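Local coordinates for protein shikimate 5-dehydrogenase AroE (5-dehydroshikimate reductase) (Mycobacterium tuberculosis, PDB 4P4G) that probably catalyses the NADP-dependent interconversion of 3-dehydroshikimate and shikimate, a step of the pathway to chorismate and the aromatic amino acids, at residues L240-Q243 with A244-Q247; A246-E249 with Q250-L254. All blocks are in the same frame, centred on the assembly; numbering follows the deposited sequence.

Contact 1 of 2, residues L240-Q243 with A244-Q247; sequences LLHQ and AFAQ. With SKM ((3R,4S,5R)-3,4,5-trihydroxycyclohex-1-ene-1-carboxylic acid), chain C.
Leu240 and Leu241 face Ala244 and Phe245 across one turn of helix 236-252, where the backbone bonding is loose. Ala244 N divides its bond between Leu240 O and Leu241 O, both at 3.1 Å and both weak. Phe245 N reaches Leu241 O only weakly, at 3.4 Å. One residue further on, a water takes the place of the direct bond: it donates to His242 O and accepts from Ala246 N. Gln243 turns its side chain back along the helix. Its CG lies between the backbone N and the carbonyl carbon (chi1 67°), and a bend at chi2 brings NE2 to Leu240 O at 2.9 Å, on a lone pair. With NE2 held there, OE1 is turned to shikimate and accepts from its O11 at 3.1 Å. Gln247 NE2 donates to the same hydroxyl at 3.0 Å. The two amide planes stand 83° apart, and a second water joins Gln243 NE2 to Gln247 OE1. Ser63 and His24 also bond Gln247 OE1. On another side of the helix, the Phe245 ring holds Leu241 O over the centre of one face. Its CZ touches Leu241 CG at 3.6 Å. Its edge points toward the His242 ring in an offset edge-to-face pair, with planes at 80°. Leu240 CD1 lies 3.8 Å from shikimate C4. These two irregular turns thus line one side of the shikimate pocket, with two glutamines sharing one substrate hydroxyl.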
ATOM      1  N   LEU A 240       6.206  -2.038  -2.337  1.00  9.02           N
ATOM      2  CA  LEU A 240       6.941  -0.816  -1.994  1.00  8.51           C
ATOM      3  C   LEU A 240       7.611  -0.173  -3.210  1.00  8.24           C
ATOM      4  O   LEU A 240       7.517   1.029  -3.411  1.00  8.43           O
ATOM      5  CB  LEU A 240       7.997  -1.115  -0.921  1.00  7.81           C
ATOM      6  CG  LEU A 240       8.809   0.110  -0.490  1.00 10.50           C
ATOM      7  CD1 LEU A 240       7.934   1.027   0.369  1.00 12.11           C
ATOM      8  CD2 LEU A 240      10.065  -0.335   0.260  1.00 11.13           C
ATOM      9  N   LEU A 241       8.291  -0.981  -4.017  1.00  5.96           N
ATOM     10  CA  LEU A 241       8.933  -0.508  -5.236  1.00  5.88           C
ATOM     11  C   LEU A 241       7.933   0.128  -6.184  1.00  6.40           C
ATOM     12  O   LEU A 241       8.135   1.253  -6.654  1.00  8.47           O
ATOM     13  CB  LEU A 241       9.587  -1.680  -5.957  1.00  6.08           C
ATOM     14  CG  LEU A 241      10.273  -1.309  -7.274  1.00  9.05           C
ATOM     15  CD1 LEU A 241      11.402  -0.320  -7.040  1.00 11.27           C
ATOM     16  CD2 LEU A 241      10.791  -2.562  -7.951  1.00 10.99           C
ATOM     17  N   HIS A 242       6.855  -0.591  -6.476  1.00  8.41           N
ATOM     18  CA  HIS A 242       5.924  -0.118  -7.487  1.00  9.55           C
ATOM     19  C   HIS A 242       5.149   1.126  -7.055  1.00 12.40           C
ATOM     20  O   HIS A 242       4.850   1.975  -7.890  1.00 15.96           O
ATOM     21  CB  HIS A 242       5.015  -1.249  -7.979  1.00 10.31           C
ATOM     22  CG  HIS A 242       5.717  -2.190  -8.906  1.00 10.04           C
ATOM     23  ND1 HIS A 242       5.790  -1.970 -10.262  1.00 13.07           N
ATOM     24  CD2 HIS A 242       6.416  -3.324  -8.664  1.00 13.15           C
ATOM     25  CE1 HIS A 242       6.489  -2.946 -10.824  1.00 15.14           C
ATOM     26  NE2 HIS A 242       6.876  -3.779  -9.877  1.00 13.84           N
ATOM     27  N   GLN A 243       4.844   1.256  -5.767  1.00 10.16           N
ATOM     28  CA  GLN A 243       4.182   2.482  -5.300  1.00  9.13           C
ATOM     29  C   GLN A 243       5.170   3.644  -5.225  1.00 10.18           C
ATOM     30  O   GLN A 243       4.770   4.810  -5.239  1.00 10.72           O
ATOM     31  CB  GLN A 243       3.473   2.269  -3.948  1.00 10.87           C
ATOM     32  CG  GLN A 243       4.389   2.000  -2.767  1.00 10.55           C
ATOM     33  CD  GLN A 243       4.981   3.259  -2.171  1.00 12.74           C
ATOM     34  OE1 GLN A 243       4.286   4.257  -1.969  1.00 15.19           O
ATOM     35  NE2 GLN A 243       6.276   3.226  -1.900  1.00 10.56           N
ATOM     36  N   ALA A 244       6.459   3.333  -5.147  1.00  8.28           N
ATOM     37  CA  ALA A 244       7.467   4.371  -4.965  1.00  8.31           C
ATOM     38  C   ALA A 244       7.707   5.144  -6.260  1.00 10.93           C
ATOM     39  O   ALA A 244       8.045   6.317  -6.212  1.00 11.58           O
ATOM     40  CB  ALA A 244       8.759   3.786  -4.442  1.00 11.22           C
ATOM     41  N   PHE A 245       7.537   4.487  -7.408  1.00 12.89           N
ATOM     42  CA  PHE A 245       7.742   5.144  -8.701  1.00 13.79           C
ATOM     43  C   PHE A 245       6.937   6.438  -8.827  1.00 13.81           C
ATOM     44  O   PHE A 245       7.474   7.492  -9.162  1.00 12.19           O
ATOM     45  CB  PHE A 245       7.352   4.217  -9.857  1.00 14.02           C
ATOM     46  CG  PHE A 245       8.202   2.984  -9.977  1.00 12.56           C
ATOM     47  CD1 PHE A 245       9.563   3.013  -9.690  1.00 13.71           C
ATOM     48  CD2 PHE A 245       7.634   1.791 -10.400  1.00 14.34           C
ATOM     49  CE1 PHE A 245      10.340   1.865  -9.816  1.00 14.79           C
ATOM     50  CE2 PHE A 245       8.404   0.648 -10.527  1.00 15.03           C
ATOM     51  CZ  PHE A 245       9.753   0.683 -10.235  1.00 15.53           C
ATOM     52  N   ALA A 246       5.642   6.366  -8.546  1.00 12.30           N
ATOM     53  CA  ALA A 246       4.781   7.523  -8.728  1.00 14.52           C
ATOM     54  C   ALA A 246       5.055   8.579  -7.667  1.00 11.89           C
ATOM     55  O   ALA A 246       4.813   9.763  -7.886  1.00 14.31           O
ATOM     56  CB  ALA A 246       3.322   7.103  -8.709  1.00 16.10           C
ATOM     57  N   GLN A 247       5.525   8.145  -6.499  1.00  8.71           N
ATOM     58  CA  GLN A 247       5.871   9.095  -5.453  1.00  9.64           C
ATOM     59  C   GLN A 247       7.084   9.920  -5.863  1.00  9.28           C
ATOM     60  O   GLN A 247       7.102  11.149  -5.710  1.00  9.37           O
ATOM     61  CB  GLN A 247       6.129   8.371  -4.136  1.00 10.95           C
ATOM     62  CG  GLN A 247       4.873   7.944  -3.421  1.00 12.89           C
ATOM     63  CD  GLN A 247       5.168   7.499  -2.012  1.00 13.39           C
ATOM     64  OE1 GLN A 247       6.324   7.200  -1.670  1.00 13.89           O
ATOM     65  NE2 GLN A 247       4.143   7.470  -1.177  1.00 13.26           N
TER
HETATM   66  O12 SKM C 301       2.302   3.344   0.834  1.00 19.07           O
HETATM   67  C8  SKM C 301       3.617   3.027   1.280  1.00 19.11           C
HETATM   68  C6  SKM C 301       3.519   1.877   2.243  1.00 21.24           C
HETATM   69  O7  SKM C 301       2.498   2.103   3.197  1.00 24.83           O
HETATM   70  C5  SKM C 301       4.776   1.742   2.936  1.00 17.41           C
HETATM   71  C4  SKM C 301       5.767   2.631   2.987  1.00 13.30           C
HETATM   72  C1  SKM C 301       7.013   2.307   3.793  1.00 11.21           C
HETATM   73  O2  SKM C 301       7.968   3.097   3.780  1.00 13.07           O
HETATM   74  O3  SKM C 301       7.093   1.259   4.460  1.00 14.87           O
HETATM   75  C10 SKM C 301       5.713   3.999   2.245  1.00 14.00           C
HETATM   76  C9  SKM C 301       4.225   4.268   1.872  1.00 17.56           C
HETATM   77  O11 SKM C 301       4.261   5.275   0.921  1.00 17.21           O
HETATM   78  O   HOH W   1       3.877   4.054  -8.680  1.00 20.40           O
HETATM   79  O   HOH W   2       7.819   5.383  -0.808  1.00 14.58           O

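Contact 2 of 2, residues A246-E249 with Q250-L254; sequences AQVE and QFTGL. With SKM ((3R,4S,5R)-3,4,5-trihydroxycyclohex-1-ene-1-carboxylic acid), chain C.
Gln250 lays its extended side chain alongside Ala246, four residues earlier on helix 236-252. Its CG lies anti to the carbonyl carbon (chi1 -74°), and NE2 donates to Ala246 O at 3.2 Å. The bond is nearly straight at 164° and lies close to the plane of the amide, but it meets the carbonyl from above its plane. Gln250 N reaches Ala246 O from the opposite face at 3.1 Å, and two donors grip this oxygen. Thr252 treats Val248 O alike. Thr252 N and OG1 approach Val248 O from opposite faces, with OG1 2.8 Å from Val248 O. The methyl groups Val248 CG1 and Thr252 CG2 meet at 4.1 Å. Phe251 sets one ring face over Gln247 O, which lies 3.3 Å above the plane and toward the rim. The helix ends at Thr252. Gly253, with positive phi, donates its N to Glu249 O at 2.8 Å. Thr252 OG1 accepts from Leu254 N at 3.1 Å, which makes an ST turn. Leu254 O then comes back to Glu249 CA in a CA-H...O contact of 3.4 Å. Glu249 OE2 accepts from Ala256 N, just beyond the turn. Val248 packs on His24 and Ala27 of helix 20-30, and Phe251 and Thr252 on Tyr28 of that helix. Gln250 touches Arg82 of helix 81-86 and Val93 of strand 91-95, while its NE2 also bonds Asp102 at the end of strand 98-102.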
ATOM      1  N   ALA A 246       5.642   6.366  -8.546  1.00 12.30           N
ATOM      2  CA  ALA A 246       4.781   7.523  -8.728  1.00 14.52           C
ATOM      3  C   ALA A 246       5.055   8.579  -7.667  1.00 11.89           C
ATOM      4  O   ALA A 246       4.813   9.763  -7.886  1.00 14.31           O
ATOM      5  CB  ALA A 246       3.322   7.103  -8.709  1.00 16.10           C
ATOM      6  N   GLN A 247       5.525   8.145  -6.499  1.00  8.71           N
ATOM      7  CA  GLN A 247       5.871   9.095  -5.453  1.00  9.64           C
ATOM      8  C   GLN A 247       7.084   9.920  -5.863  1.00  9.28           C
ATOM      9  O   GLN A 247       7.102  11.149  -5.710  1.00  9.37           O
ATOM     10  CB  GLN A 247       6.129   8.371  -4.136  1.00 10.95           C
ATOM     11  CG  GLN A 247       4.873   7.944  -3.421  1.00 12.89           C
ATOM     12  CD  GLN A 247       5.168   7.499  -2.012  1.00 13.39           C
ATOM     13  OE1 GLN A 247       6.324   7.200  -1.670  1.00 13.89           O
ATOM     14  NE2 GLN A 247       4.143   7.470  -1.177  1.00 13.26           N
ATOM     15  N   VAL A 248       8.104   9.257  -6.400  1.00  8.75           N
ATOM     16  CA  VAL A 248       9.282   9.978  -6.889  1.00  7.56           C
ATOM     17  C   VAL A 248       8.897  10.986  -7.974  1.00  8.63           C
ATOM     18  O   VAL A 248       9.363  12.121  -7.965  1.00 12.16           O
ATOM     19  CB  VAL A 248      10.372   9.000  -7.385  1.00  9.54           C
ATOM     20  CG1 VAL A 248      11.484   9.749  -8.090  1.00 11.01           C
ATOM     21  CG2 VAL A 248      10.945   8.221  -6.194  1.00 10.54           C
ATOM     22  N   GLU A 249       8.005  10.591  -8.875  1.00  8.41           N
ATOM     23  CA  GLU A 249       7.540  11.487  -9.933  1.00 10.43           C
ATOM     24  C   GLU A 249       6.881  12.741  -9.375  1.00 12.46           C
ATOM     25  O   GLU A 249       7.122  13.841  -9.867  1.00 13.09           O
ATOM     26  CB  GLU A 249       6.624  10.748 -10.920  1.00 13.18           C
ATOM     27  CG  GLU A 249       7.375   9.624 -11.643  1.00 16.61           C
ATOM     28  CD  GLU A 249       6.548   8.884 -12.664  1.00 26.08           C
ATOM     29  OE1 GLU A 249       5.301   8.958 -12.598  1.00 28.05           O
ATOM     30  OE2 GLU A 249       7.159   8.223 -13.539  1.00 29.36           O
ATOM     31  N   GLN A 250       6.061  12.581  -8.343  1.00 12.75           N
ATOM     32  CA  GLN A 250       5.361  13.727  -7.783  1.00 15.74           C
ATOM     33  C   GLN A 250       6.265  14.615  -6.935  1.00 14.54           C
ATOM     34  O   GLN A 250       6.071  15.828  -6.892  1.00 15.46           O
ATOM     35  CB  GLN A 250       4.127  13.278  -7.008  1.00 18.70           C
ATOM     36  CG  GLN A 250       2.992  12.823  -7.928  1.00 21.25           C
ATOM     37  CD  GLN A 250       1.874  12.167  -7.174  1.00 25.72           C
ATOM     38  OE1 GLN A 250       0.921  12.828  -6.765  1.00 27.87           O
ATOM     39  NE2 GLN A 250       1.978  10.857  -6.977  1.00 25.98           N
ATOM     40  N   PHE A 251       7.243  14.014  -6.259  1.00 11.79           N
ATOM     41  CA  PHE A 251       8.189  14.791  -5.452  1.00 11.39           C
ATOM     42  C   PHE A 251       9.188  15.553  -6.335  1.00 13.05           C
ATOM     43  O   PHE A 251       9.595  16.666  -5.998  1.00 13.58           O
ATOM     44  CB  PHE A 251       8.940  13.889  -4.457  1.00 10.79           C
ATOM     45  CG  PHE A 251       8.060  13.272  -3.388  1.00  9.54           C
ATOM     46  CD1 PHE A 251       6.734  13.664  -3.243  1.00  9.33           C
ATOM     47  CD2 PHE A 251       8.567  12.297  -2.528  1.00  9.27           C
ATOM     48  CE1 PHE A 251       5.921  13.098  -2.263  1.00 11.14           C
ATOM     49  CE2 PHE A 251       7.748  11.720  -1.541  1.00  9.99           C
ATOM     50  CZ  PHE A 251       6.428  12.127  -1.417  1.00 11.70           C
ATOM     51  N   THR A 252       9.571  14.967  -7.468  1.00 10.97           N
ATOM     52  CA  THR A 252      10.657  15.535  -8.287  1.00 10.96           C
ATOM     53  C   THR A 252      10.210  16.259  -9.557  1.00 12.82           C
ATOM     54  O   THR A 252      10.935  17.123 -10.053  1.00 14.54           O
ATOM     55  CB  THR A 252      11.687  14.461  -8.711  1.00 11.13           C
ATOM     56  OG1 THR A 252      11.070  13.536  -9.619  1.00 11.82           O
ATOM     57  CG2 THR A 252      12.218  13.712  -7.493  1.00 10.85           C
ATOM     58  N   GLY A 253       9.044  15.898 -10.092  1.00 12.16           N
ATOM     59  CA  GLY A 253       8.604  16.413 -11.382  1.00 12.94           C
ATOM     60  C   GLY A 253       9.287  15.738 -12.563  1.00 13.86           C
ATOM     61  O   GLY A 253       9.165  16.198 -13.694  1.00 14.20           O
ATOM     62  N   LEU A 254      10.009  14.649 -12.295  1.00 10.63           N
ATOM     63  CA  LEU A 254      10.789  13.935 -13.312  1.00 10.08           C
ATOM     64  C   LEU A 254      10.309  12.489 -13.402  1.00 11.19           C
ATOM     65  O   LEU A 254       9.683  11.998 -12.469  1.00 12.66           O
ATOM     66  CB  LEU A 254      12.273  13.946 -12.924  1.00 10.53           C
ATOM     67  CG  LEU A 254      12.986  15.298 -13.027  1.00 12.53           C
ATOM     68  CD1 LEU A 254      14.212  15.343 -12.134  1.00 13.61           C
ATOM     69  CD2 LEU A 254      13.384  15.583 -14.463  1.00 13.98           C
TER
HETATM   70  O12 SKM C 301       2.302   3.344   0.834  1.00 19.07           O
HETATM   71  C8  SKM C 301       3.617   3.027   1.280  1.00 19.11           C
HETATM   72  C6  SKM C 301       3.519   1.877   2.243  1.00 21.24           C
HETATM   73  O7  SKM C 301       2.498   2.103   3.197  1.00 24.83           O
HETATM   74  C5  SKM C 301       4.776   1.742   2.936  1.00 17.41           C
HETATM   75  C4  SKM C 301       5.767   2.631   2.987  1.00 13.30           C
HETATM   76  C1  SKM C 301       7.013   2.307   3.793  1.00 11.21           C
HETATM   77  O2  SKM C 301       7.968   3.097   3.780  1.00 13.07           O
HETATM   78  O3  SKM C 301       7.093   1.259   4.460  1.00 14.87           O
HETATM   79  C10 SKM C 301       5.713   3.999   2.245  1.00 14.00           C
HETATM   80  C9  SKM C 301       4.225   4.268   1.872  1.00 17.56           C
HETATM   81  O11 SKM C 301       4.261   5.275   0.921  1.00 17.21           O

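Contacts 1 and 2 are successive parts of helix 236-252, with centres about 10 Å apart. They share Ala246 and Gln247. The centre of contact 1 lies about 9 Å from the centre of the chain, and that of contact 2 about 17 Å. Contact 1 supplies Leu240, Gln243 and Gln247 to the shikimate pocket. Contact 2 reaches the ligand through Gln247 alone. The backbone changes along the way, from weak bonds and a bridging water in 240-247 to regular helical bonds in 246-253. The same helix thus runs from the buried substrate site to its C-terminal turn, where Gly253 and Leu254 are exposed.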